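Local coordinates for protein fructose-bisphosphate aldolase (Thermus caldophilus, PDB 2FJK) that belongs to the class II fructose-bisphosphate aldolases, enzymes of the TIM-barrel fold, and holds 1,3-dihydroxyacetonephosphate in a pocket lined by barrel loops, at residues 172-176 with 188-194; 209-213 with 231-235; 259-264 with 281-287. All coordinates share one frame; numbering follows the deposited sequence.

Contact 1 of 3, residues 172-176 with 188-194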
ATOM      1  N   VAL A 172      33.910  -0.454   6.180  1.00 24.83           N
ATOM      2  CA  VAL A 172      35.279  -0.394   6.679  1.00 26.82           C
ATOM      3  C   VAL A 172      35.769   1.003   7.033  1.00 25.81           C
ATOM      4  O   VAL A 172      35.305   2.003   6.485  1.00 25.79           O
ATOM      5  CB  VAL A 172      36.264  -1.020   5.667  1.00 25.54           C
ATOM      6  CG1 VAL A 172      35.830  -2.448   5.353  1.00 28.21           C
ATOM      7  CG2 VAL A 172      36.322  -0.180   4.395  1.00 23.26           C
ATOM      8  N   ALA A 173      36.719   1.053   7.960  1.00 26.72           N
ATOM      9  CA  ALA A 173      37.314   2.311   8.416  1.00 28.45           C
ATOM     10  C   ALA A 173      38.701   2.468   7.799  1.00 27.21           C
ATOM     11  O   ALA A 173      39.650   1.793   8.208  1.00 29.25           O
ATOM     12  CB  ALA A 173      37.420   2.317   9.940  1.00 28.11           C
ATOM     13  N   ILE A 174      38.829   3.359   6.826  1.00 26.28           N
ATOM     14  CA  ILE A 174      40.116   3.547   6.172  1.00 25.66           C
ATOM     15  C   ILE A 174      40.517   4.995   5.974  1.00 26.49           C
ATOM     16  O   ILE A 174      41.305   5.303   5.076  1.00 27.41           O
ATOM     17  CB  ILE A 174      40.134   2.862   4.806  1.00 26.06           C
ATOM     18  CG1 ILE A 174      39.037   3.455   3.909  1.00 24.22           C
ATOM     19  CG2 ILE A 174      39.948   1.369   4.990  1.00 21.51           C
ATOM     20  CD1 ILE A 174      38.983   2.846   2.519  1.00 24.93           C
ATOM     21  N   GLY A 175      39.971   5.881   6.799  1.00 24.73           N
ATOM     22  CA  GLY A 175      40.319   7.280   6.682  1.00 25.54           C
ATOM     23  C   GLY A 175      39.188   8.258   6.446  1.00 25.85           C
ATOM     24  O   GLY A 175      39.437   9.462   6.447  1.00 24.58           O
ATOM     25  N   THR A 176      37.965   7.765   6.232  1.00 25.46           N
ATOM     26  CA  THR A 176      36.808   8.645   6.011  1.00 26.13           C
ATOM     27  C   THR A 176      36.092   8.956   7.325  1.00 26.66           C
ATOM     28  O   THR A 176      36.297   8.269   8.332  1.00 26.98           O
ATOM     29  CB  THR A 176      35.764   8.007   5.068  1.00 25.00           C
ATOM     30  OG1 THR A 176      35.199   6.858   5.703  1.00 26.32           O
ATOM     31  CG2 THR A 176      36.400   7.584   3.756  1.00 24.80           C
ATOM     32  N   PHE A 188      43.783  11.628   4.154  1.00 38.74           N
ATOM     33  CA  PHE A 188      44.415  10.361   3.808  1.00 37.13           C
ATOM     34  C   PHE A 188      43.492   9.152   3.831  1.00 34.11           C
ATOM     35  O   PHE A 188      42.774   8.915   4.796  1.00 33.20           O
ATOM     36  CB  PHE A 188      45.595  10.082   4.742  1.00 39.43           C
ATOM     37  CG  PHE A 188      46.279   8.770   4.469  1.00 41.82           C
ATOM     38  CD1 PHE A 188      47.015   8.584   3.301  1.00 42.24           C
ATOM     39  CD2 PHE A 188      46.166   7.713   5.365  1.00 42.36           C
ATOM     40  CE1 PHE A 188      47.629   7.365   3.030  1.00 43.19           C
ATOM     41  CE2 PHE A 188      46.775   6.489   5.104  1.00 43.47           C
ATOM     42  CZ  PHE A 188      47.508   6.313   3.935  1.00 43.37           C
ATOM     43  N   ILE A 189      43.532   8.378   2.759  1.00 32.99           N
ATOM     44  CA  ILE A 189      42.731   7.171   2.669  1.00 31.70           C
ATOM     45  C   ILE A 189      43.702   6.002   2.609  1.00 32.49           C
ATOM     46  O   ILE A 189      44.549   5.939   1.719  1.00 32.45           O
ATOM     47  CB  ILE A 189      41.857   7.161   1.402  1.00 31.02           C
ATOM     48  CG1 ILE A 189      41.057   8.463   1.308  1.00 30.25           C
ATOM     49  CG2 ILE A 189      40.946   5.947   1.419  1.00 30.69           C
ATOM     50  CD1 ILE A 189      40.258   8.801   2.539  1.00 32.10           C
ATOM     51  N   ASP A 190      43.582   5.087   3.562  1.00 32.54           N
ATOM     52  CA  ASP A 190      44.460   3.926   3.629  1.00 33.47           C
ATOM     53  C   ASP A 190      44.080   2.899   2.570  1.00 31.89           C
ATOM     54  O   ASP A 190      43.413   1.911   2.865  1.00 32.72           O
ATOM     55  CB  ASP A 190      44.369   3.287   5.015  1.00 35.59           C
ATOM     56  CG  ASP A 190      45.607   2.498   5.371  1.00 37.81           C
ATOM     57  OD1 ASP A 190      46.068   1.705   4.525  1.00 38.38           O
ATOM     58  OD2 ASP A 190      46.113   2.668   6.502  1.00 39.93           O
ATOM     59  N   HIS A 191      44.514   3.130   1.337  1.00 31.72           N
ATOM     60  CA  HIS A 191      44.194   2.221   0.242  1.00 32.67           C
ATOM     61  C   HIS A 191      44.789   0.825   0.395  1.00 33.90           C
ATOM     62  O   HIS A 191      44.129  -0.168   0.087  1.00 34.66           O
ATOM     63  CB  HIS A 191      44.620   2.839  -1.089  1.00 32.78           C
ATOM     64  CG  HIS A 191      43.763   3.992  -1.515  1.00 33.50           C
ATOM     65  ND1 HIS A 191      42.405   3.871  -1.722  1.00 33.71           N
ATOM     66  CD2 HIS A 191      44.071   5.282  -1.788  1.00 34.30           C
ATOM     67  CE1 HIS A 191      41.913   5.036  -2.107  1.00 32.48           C
ATOM     68  NE2 HIS A 191      42.903   5.910  -2.156  1.00 33.81           N
ATOM     69  N   PRO A 192      46.041   0.726   0.874  1.00 33.96           N
ATOM     70  CA  PRO A 192      46.649  -0.597   1.042  1.00 35.21           C
ATOM     71  C   PRO A 192      45.834  -1.407   2.034  1.00 34.71           C
ATOM     72  O   PRO A 192      45.615  -2.602   1.850  1.00 35.26           O
ATOM     73  CB  PRO A 192      48.043  -0.273   1.574  1.00 35.12           C
ATOM     74  CG  PRO A 192      48.329   1.053   0.949  1.00 36.97           C
ATOM     75  CD  PRO A 192      47.026   1.784   1.150  1.00 34.35           C
ATOM     76  N   ARG A 193      45.394  -0.734   3.093  1.00 34.81           N
ATOM     77  CA  ARG A 193      44.591  -1.362   4.130  1.00 34.26           C
ATOM     78  C   ARG A 193      43.297  -1.898   3.517  1.00 33.40           C
ATOM     79  O   ARG A 193      42.874  -3.016   3.805  1.00 33.70           O
ATOM     80  CB  ARG A 193      44.258  -0.339   5.213  1.00 35.10           C
ATOM     81  CG  ARG A 193      43.655  -0.935   6.451  1.00 36.21           C
ATOM     82  CD  ARG A 193      43.352   0.125   7.487  1.00 38.31           C
ATOM     83  NE  ARG A 193      43.416  -0.462   8.817  1.00 40.59           N
ATOM     84  CZ  ARG A 193      44.540  -0.634   9.502  1.00 39.05           C
ATOM     85  NH1 ARG A 193      45.698  -0.246   8.988  1.00 39.95           N
ATOM     86  NH2 ARG A 193      44.506  -1.230  10.684  1.00 40.64           N
ATOM     87  N   LEU A 194      42.668  -1.088   2.671  1.00 32.87           N
ATOM     88  CA  LEU A 194      41.431  -1.498   2.015  1.00 30.90           C
ATOM     89  C   LEU A 194      41.724  -2.742   1.173  1.00 31.22           C
ATOM     90  O   LEU A 194      40.966  -3.715   1.182  1.00 29.22           O
ATOM     91  CB  LEU A 194      40.912  -0.362   1.128  1.00 28.67           C
ATOM     92  CG  LEU A 194      39.626  -0.600   0.324  1.00 28.72           C
ATOM     93  CD1 LEU A 194      38.496  -1.077   1.244  1.00 24.81           C
ATOM     94  CD2 LEU A 194      39.238   0.691  -0.373  1.00 25.56           C
TER

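Contact 2 of 3, residues 209-213 with 231-235. With 13P (1,3-dihydroxyacetonephosphate), chain E.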
ATOM      1  N   GLY A 209      30.790   8.186   5.234  1.00 23.70           N
ATOM      2  CA  GLY A 209      31.454   9.471   5.344  1.00 25.26           C
ATOM      3  C   GLY A 209      32.242   9.753   4.087  1.00 25.79           C
ATOM      4  O   GLY A 209      33.374  10.239   4.145  1.00 25.12           O
ATOM      5  N   ALA A 210      31.628   9.469   2.942  1.00 25.90           N
ATOM      6  CA  ALA A 210      32.311   9.645   1.669  1.00 26.13           C
ATOM      7  C   ALA A 210      31.951  10.866   0.842  1.00 25.66           C
ATOM      8  O   ALA A 210      32.281  10.914  -0.338  1.00 26.89           O
ATOM      9  CB  ALA A 210      32.149   8.379   0.823  1.00 23.78           C
ATOM     10  N   SER A 211      31.292  11.856   1.433  1.00 26.30           N
ATOM     11  CA  SER A 211      30.949  13.054   0.668  1.00 27.01           C
ATOM     12  C   SER A 211      32.211  13.722   0.104  1.00 28.02           C
ATOM     13  O   SER A 211      33.298  13.594   0.666  1.00 27.35           O
ATOM     14  CB  SER A 211      30.183  14.058   1.533  1.00 26.52           C
ATOM     15  OG  SER A 211      28.789  13.802   1.513  1.00 28.21           O
ATOM     16  N   ALA A 212      32.049  14.441  -1.003  1.00 28.15           N
ATOM     17  CA  ALA A 212      33.159  15.124  -1.659  1.00 29.81           C
ATOM     18  C   ALA A 212      33.266  16.569  -1.176  1.00 30.40           C
ATOM     19  O   ALA A 212      34.335  17.174  -1.221  1.00 31.20           O
ATOM     20  CB  ALA A 212      32.968  15.084  -3.190  1.00 26.76           C
ATOM     21  N   VAL A 213      32.151  17.115  -0.713  1.00 30.74           N
ATOM     22  CA  VAL A 213      32.121  18.482  -0.218  1.00 32.24           C
ATOM     23  C   VAL A 213      32.875  19.401  -1.190  1.00 32.31           C
ATOM     24  O   VAL A 213      33.818  20.095  -0.800  1.00 29.94           O
ATOM     25  CB  VAL A 213      32.772  18.555   1.177  1.00 31.86           C
ATOM     26  CG1 VAL A 213      32.287  19.795   1.910  1.00 30.87           C
ATOM     27  CG2 VAL A 213      32.452  17.278   1.970  1.00 31.57           C
ATOM     28  N   ALA A 231      35.800  23.503   4.570  1.00 39.59           N
ATOM     29  CA  ALA A 231      35.155  22.261   4.190  1.00 38.37           C
ATOM     30  C   ALA A 231      36.155  21.454   3.387  1.00 37.78           C
ATOM     31  O   ALA A 231      36.849  21.992   2.525  1.00 38.33           O
ATOM     32  CB  ALA A 231      33.919  22.545   3.358  1.00 37.69           C
ATOM     33  N   SER A 232      36.235  20.165   3.683  1.00 36.12           N
ATOM     34  CA  SER A 232      37.153  19.275   2.992  1.00 34.97           C
ATOM     35  C   SER A 232      36.497  17.900   2.916  1.00 33.44           C
ATOM     36  O   SER A 232      36.131  17.324   3.935  1.00 33.76           O
ATOM     37  CB  SER A 232      38.479  19.200   3.763  1.00 35.06           C
ATOM     38  OG  SER A 232      39.406  18.337   3.123  1.00 33.79           O
ATOM     39  N   GLY A 233      36.330  17.386   1.706  1.00 32.69           N
ATOM     40  CA  GLY A 233      35.706  16.086   1.556  1.00 32.47           C
ATOM     41  C   GLY A 233      36.678  15.073   0.999  1.00 31.58           C
ATOM     42  O   GLY A 233      37.846  15.394   0.791  1.00 31.38           O
ATOM     43  N   ILE A 234      36.200  13.854   0.758  1.00 30.28           N
ATOM     44  CA  ILE A 234      37.044  12.793   0.222  1.00 29.90           C
ATOM     45  C   ILE A 234      37.288  13.044  -1.258  1.00 30.62           C
ATOM     46  O   ILE A 234      36.356  13.335  -2.017  1.00 29.10           O
ATOM     47  CB  ILE A 234      36.399  11.400   0.396  1.00 29.85           C
ATOM     48  CG1 ILE A 234      36.023  11.164   1.866  1.00 27.61           C
ATOM     49  CG2 ILE A 234      37.357  10.327  -0.080  1.00 30.64           C
ATOM     50  CD1 ILE A 234      37.161  11.271   2.835  1.00 28.84           C
ATOM     51  N   HIS A 235      38.551  12.940  -1.660  1.00 31.41           N
ATOM     52  CA  HIS A 235      38.944  13.173  -3.042  1.00 32.92           C
ATOM     53  C   HIS A 235      38.332  12.157  -4.003  1.00 32.32           C
ATOM     54  O   HIS A 235      38.338  10.957  -3.737  1.00 33.15           O
ATOM     55  CB  HIS A 235      40.464  13.121  -3.163  1.00 36.62           C
ATOM     56  CG  HIS A 235      40.975  13.619  -4.477  1.00 38.53           C
ATOM     57  ND1 HIS A 235      41.078  14.961  -4.774  1.00 41.13           N
ATOM     58  CD2 HIS A 235      41.369  12.956  -5.589  1.00 39.71           C
ATOM     59  CE1 HIS A 235      41.515  15.104  -6.012  1.00 40.71           C
ATOM     60  NE2 HIS A 235      41.699  13.902  -6.529  1.00 41.60           N
TER
HETATM   61  P   13P E1063      28.679  12.213   4.898  0.70 20.45           P
HETATM   62  O1P 13P E1063      28.402  13.283   6.060  0.70 21.08           O
HETATM   63  O2P 13P E1063      30.221  12.314   4.555  0.70 23.94           O
HETATM   64  O3P 13P E1063      27.836  12.590   3.642  0.70 19.39           O
HETATM   65  O1  13P E1063      28.269  10.758   5.443  0.70 24.31           O
HETATM   66  C1  13P E1063      27.724   9.812   4.526  0.70 28.71           C
HETATM   67  C2  13P E1063      27.715   8.498   5.265  0.70 31.40           C
HETATM   68  O2  13P E1063      28.747   8.103   5.802  0.70 34.55           O
HETATM   69  C3  13P E1063      26.442   7.657   5.353  0.70 32.96           C
HETATM   70  O3  13P E1063      26.650   6.529   6.196  0.70 34.00           O
HETATM   71  O   HOH W   1      33.735  11.523  -2.467  1.00 37.87           O
HETATM   72  O   HOH W   2      36.343  15.990  -2.536  1.00 35.01           O

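Contact 3 of 3, residues 259-264 with 281-287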
ATOM      1  N   ALA A 259      23.933  21.106  -0.875  1.00 23.06           N
ATOM      2  CA  ALA A 259      23.358  21.548  -2.139  1.00 24.25           C
ATOM      3  C   ALA A 259      21.932  22.066  -1.915  1.00 23.60           C
ATOM      4  O   ALA A 259      21.589  23.171  -2.330  1.00 23.64           O
ATOM      5  CB  ALA A 259      23.361  20.399  -3.144  1.00 21.60           C
ATOM      6  N   PHE A 260      21.112  21.264  -1.240  1.00 23.69           N
ATOM      7  CA  PHE A 260      19.722  21.628  -0.960  1.00 21.82           C
ATOM      8  C   PHE A 260      19.617  22.964  -0.212  1.00 20.78           C
ATOM      9  O   PHE A 260      18.849  23.852  -0.596  1.00 19.94           O
ATOM     10  CB  PHE A 260      19.069  20.530  -0.119  1.00 21.38           C
ATOM     11  CG  PHE A 260      17.577  20.623  -0.053  1.00 17.76           C
ATOM     12  CD1 PHE A 260      16.790  20.040  -1.038  1.00 15.36           C
ATOM     13  CD2 PHE A 260      16.957  21.308   0.987  1.00 18.26           C
ATOM     14  CE1 PHE A 260      15.403  20.136  -0.991  1.00 16.34           C
ATOM     15  CE2 PHE A 260      15.564  21.415   1.046  1.00 15.23           C
ATOM     16  CZ  PHE A 260      14.784  20.829   0.059  1.00 13.53           C
ATOM     17  N   THR A 261      20.384  23.098   0.868  1.00 20.23           N
ATOM     18  CA  THR A 261      20.359  24.320   1.666  1.00 20.69           C
ATOM     19  C   THR A 261      20.952  25.490   0.880  1.00 22.00           C
ATOM     20  O   THR A 261      20.462  26.622   0.961  1.00 22.88           O
ATOM     21  CB  THR A 261      21.142  24.135   2.997  1.00 20.61           C
ATOM     22  OG1 THR A 261      20.546  23.077   3.764  1.00 19.85           O
ATOM     23  CG2 THR A 261      21.116  25.419   3.819  1.00 21.14           C
ATOM     24  N   ALA A 262      22.009  25.226   0.121  1.00 21.40           N
ATOM     25  CA  ALA A 262      22.617  26.288  -0.666  1.00 22.63           C
ATOM     26  C   ALA A 262      21.509  26.916  -1.506  1.00 22.32           C
ATOM     27  O   ALA A 262      21.344  28.131  -1.528  1.00 22.11           O
ATOM     28  CB  ALA A 262      23.707  25.728  -1.571  1.00 20.56           C
ATOM     29  N   LEU A 263      20.732  26.081  -2.187  1.00 23.18           N
ATOM     30  CA  LEU A 263      19.664  26.607  -3.016  1.00 20.68           C
ATOM     31  C   LEU A 263      18.532  27.278  -2.246  1.00 20.61           C
ATOM     32  O   LEU A 263      18.032  28.311  -2.674  1.00 19.93           O
ATOM     33  CB  LEU A 263      19.135  25.520  -3.946  1.00 20.72           C
ATOM     34  CG  LEU A 263      19.862  25.610  -5.298  1.00 22.82           C
ATOM     35  CD1 LEU A 263      21.296  25.123  -5.174  1.00 21.01           C
ATOM     36  CD2 LEU A 263      19.155  24.789  -6.307  1.00 22.85           C
ATOM     37  N   VAL A 264      18.131  26.718  -1.107  1.00 21.61           N
ATOM     38  CA  VAL A 264      17.069  27.342  -0.330  1.00 20.46           C
ATOM     39  C   VAL A 264      17.507  28.754   0.056  1.00 22.42           C
ATOM     40  O   VAL A 264      16.746  29.715  -0.091  1.00 22.54           O
ATOM     41  CB  VAL A 264      16.746  26.546   0.963  1.00 21.02           C
ATOM     42  CG1 VAL A 264      15.910  27.400   1.900  1.00 19.55           C
ATOM     43  CG2 VAL A 264      15.983  25.272   0.621  1.00 17.73           C
ATOM     44  N   LEU A 281      11.998  24.928  -2.453  1.00 19.76           N
ATOM     45  CA  LEU A 281      12.294  23.514  -2.209  1.00 19.94           C
ATOM     46  C   LEU A 281      12.424  22.798  -3.554  1.00 17.98           C
ATOM     47  O   LEU A 281      13.106  21.782  -3.665  1.00 15.40           O
ATOM     48  CB  LEU A 281      11.185  22.851  -1.391  1.00 17.08           C
ATOM     49  CG  LEU A 281      10.938  23.402   0.009  1.00 18.19           C
ATOM     50  CD1 LEU A 281       9.772  22.647   0.630  1.00 19.61           C
ATOM     51  CD2 LEU A 281      12.199  23.273   0.866  1.00 19.22           C
ATOM     52  N   GLY A 282      11.746  23.336  -4.565  1.00 16.99           N
ATOM     53  CA  GLY A 282      11.795  22.754  -5.895  1.00 19.00           C
ATOM     54  C   GLY A 282      13.189  22.878  -6.483  1.00 18.01           C
ATOM     55  O   GLY A 282      13.785  21.889  -6.901  1.00 17.85           O
ATOM     56  N   PRO A 283      13.736  24.094  -6.534  1.00 20.24           N
ATOM     57  CA  PRO A 283      15.081  24.235  -7.091  1.00 21.55           C
ATOM     58  C   PRO A 283      16.121  23.574  -6.187  1.00 22.93           C
ATOM     59  O   PRO A 283      17.166  23.144  -6.666  1.00 23.99           O
ATOM     60  CB  PRO A 283      15.246  25.754  -7.231  1.00 21.10           C
ATOM     61  CG  PRO A 283      14.310  26.305  -6.213  1.00 22.71           C
ATOM     62  CD  PRO A 283      13.114  25.411  -6.302  1.00 20.22           C
ATOM     63  N   ALA A 284      15.822  23.466  -4.888  1.00 21.96           N
ATOM     64  CA  ALA A 284      16.743  22.811  -3.959  1.00 20.27           C
ATOM     65  C   ALA A 284      16.745  21.318  -4.261  1.00 18.82           C
ATOM     66  O   ALA A 284      17.793  20.686  -4.261  1.00 15.60           O
ATOM     67  CB  ALA A 284      16.322  23.046  -2.508  1.00 19.74           C
ATOM     68  N   ARG A 285      15.564  20.763  -4.519  1.00 18.54           N
ATOM     69  CA  ARG A 285      15.432  19.339  -4.845  1.00 19.27           C
ATOM     70  C   ARG A 285      16.148  19.044  -6.154  1.00 19.26           C
ATOM     71  O   ARG A 285      16.744  17.985  -6.321  1.00 20.38           O
ATOM     72  CB  ARG A 285      13.955  18.951  -4.979  1.00 18.15           C
ATOM     73  CG  ARG A 285      13.696  17.612  -5.683  1.00 18.66           C
ATOM     74  CD  ARG A 285      12.193  17.388  -5.928  1.00 19.98           C
ATOM     75  NE  ARG A 285      11.619  18.449  -6.759  1.00 21.86           N
ATOM     76  CZ  ARG A 285      10.314  18.689  -6.890  1.00 23.57           C
ATOM     77  NH1 ARG A 285       9.427  17.944  -6.252  1.00 25.49           N
ATOM     78  NH2 ARG A 285       9.894  19.688  -7.650  1.00 23.20           N
ATOM     79  N   GLU A 286      16.070  19.984  -7.087  1.00 21.29           N
ATOM     80  CA  GLU A 286      16.717  19.826  -8.382  1.00 22.04           C
ATOM     81  C   GLU A 286      18.241  19.790  -8.219  1.00 21.80           C
ATOM     82  O   GLU A 286      18.918  19.007  -8.884  1.00 22.34           O
ATOM     83  CB  GLU A 286      16.306  20.969  -9.316  1.00 24.15           C
ATOM     84  CG  GLU A 286      17.000  20.950 -10.667  1.00 27.24           C
ATOM     85  CD  GLU A 286      16.660  19.720 -11.474  1.00 28.41           C
ATOM     86  OE1 GLU A 286      17.398  19.418 -12.430  1.00 31.56           O
ATOM     87  OE2 GLU A 286      15.652  19.060 -11.153  1.00 30.65           O
ATOM     88  N   ALA A 287      18.783  20.625  -7.333  1.00 20.53           N
ATOM     89  CA  ALA A 287      20.227  20.622  -7.128  1.00 20.86           C
ATOM     90  C   ALA A 287      20.667  19.309  -6.500  1.00 20.63           C
ATOM     91  O   ALA A 287      21.780  18.842  -6.746  1.00 19.85           O
ATOM     92  CB  ALA A 287      20.661  21.789  -6.242  1.00 20.34           C
TER

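Contact 1 of 3, residues 172-176 with 188-194
I174 reaches from the loop after strand 171-172 into the start of helix 191-200, and its side chain and backbone do different work there. The side chain is the packed part. With CG1 set between the backbone N and the carbonyl carbon (chi1 60°) and the chain then fully extended, CD1 is carried forward to meet two partners: L194 CD2 at 3.6 Å and I189 CG2 at 3.8 Å. On the other branch of L194, V172 CG2 meets CD1 at 3.9 Å, the two side chains crossing at about a right angle. L205, L207 and I247 continue this apolar layer into the barrel wall. The backbone oxygen of I174 faces the turn that precedes the helix. D190 N donates to I174 O over 2.7 Å, nearly straight (163° at the hydrogen), the donor standing 17° from the carbonyl plane, while I189 CA adds a weaker CH···O approach to the same oxygen. Next along the chain, G175 CA lies 3.5 Å from F188 O, a closeness that depends on the glycine having no side chain on that side. The outer side is looser. R193 only brushes the loop, its CD 4.1 Å from A173 O, and F188 is likewise partly exposed. D190 stands at the N-cap of the helix, although the exact place of its OD1, which accepts from R193 N, is doubtful. This is the loop-to-helix step of a beta-alpha-beta crossover in the TIM barrel, from strand 171-172 through helix 191-200 to strand 205-207. The chemistry implies a division of labour: apolar branches hold the helix against the barrel, and one short bond from the amide of D190 ties the residue just before the helix to the loop, which probably helps to place its start.

Contact 2 of 3, residues 209-213 with 231-235
I234 O is gripped by two waters, each of which donates a second hydrogen to a carbonyl of the loop 209-213. One water lies 2.7 Å from I234 O and equally bridges to A212 O; the other holds A210 O at 2.6 Å and reaches I234 O less closely. Beside these bridges runs a direct bond, I234 N to S211 O at 2.9 Å, which lies in the carbonyl plane and is fairly straight (158° at the hydrogen). Both backbone polar atoms of I234 are thus engaged with one loop. G233 makes the close approach possible, since without a side chain its CA can settle 3.3 Å from A212 O as a CH···O contact. G233 CA also lies against V213 CG2, more tightly than is usual for two carbons. The other branch of V213, CG1, is anti to the backbone N (chi1 -158°), which turns it to the methyl of A231 at 3.5 Å. I234 CG1 packs against G209 O at 3.6 Å. On its far side the loop meets the ligand: S211 OG donates to O3P of 1,3-dihydroxyacetonephosphate at 2.6 Å, and S211 N adds a weak bond to O2P. The example illustrates how a phosphate-binding loop of a TIM barrel may be steadied from behind, the second segment holding the carbonyls while the serine faces the phosphate. D255 backs the loop as well, its two carboxylate oxygens accepting from A212 N and V213 N. In the fold, the loop leaves strand 205-207 and leads to helix 215-223, whose V218 packs on V213 and A231; I239 of helix 236-244 lies against A210 and I234, and strand 247-252 touches A210 and S211.

Contact 3 of 3, residues 259-264 with 281-287
The F260 ring has the methyl of A284 over the centre of one face, a CH-pi contact with CB 3.4 Å from the ring centroid and only 15° off the normal. L281 CD2 comes to F260 CZ at 3.6 Å and R285 N to CE1, both obliquely, and the ring of F29 meets that of F260 as well. The setting is a roughly antiparallel helix pair at the C-terminal end of a TIM-barrel chain: helix 254-270 follows the barrel strand 247-252, and helix 277-299 runs back beside it. The axes of segments 259-264 and 281-287 come within 7.7 Å, their directions 147° apart, a close spacing that the small A284 and A287 allow. F260 CG is anti to its own backbone nitrogen (chi1 -166°), an orientation that brings the ring across to the second helix. One turn on, L263 lays its CB 3.6 Å from A284 CA and its CD1 3.6 Å from the methyl of A287; the position of its other branch, CD2, is doubtful. A259 and A287 meet more loosely, methyl to methyl. The interface also borders a second subunit. Y280 of that subunit packs on F260, while R285 NH1 is held by Q31 within its own chain and by the Y55 carbonyl of the second subunit, whose Y55 also makes a cation-pi contact with it. The A284 methyl is enclosed further by the first helix: F260 O lies 3.3 Å from A284 CB, and V264 CG2 approaches the same carbon at 3.9 Å.

Along the chain the three contacts follow one another in series, none nesting in or crossing another. Contact 1 closes the long loop that runs from strand 171-172 to helix 191-200. Once strand 205-207 has passed, contact 2 closes the excursion containing helix 215-223, and contact 3 then brings the final helix back on helix 254-270. The first two are physically continuous: T176 packs on G209 and I234, and the CD1 atoms of I189 and I234 meet, so neighbouring barrel loops are joined near the ligand pocket. Contact 3 stands apart, its centre about 32 Å from that of contact 1, and ties the C-terminal helix pair together beside the second subunit.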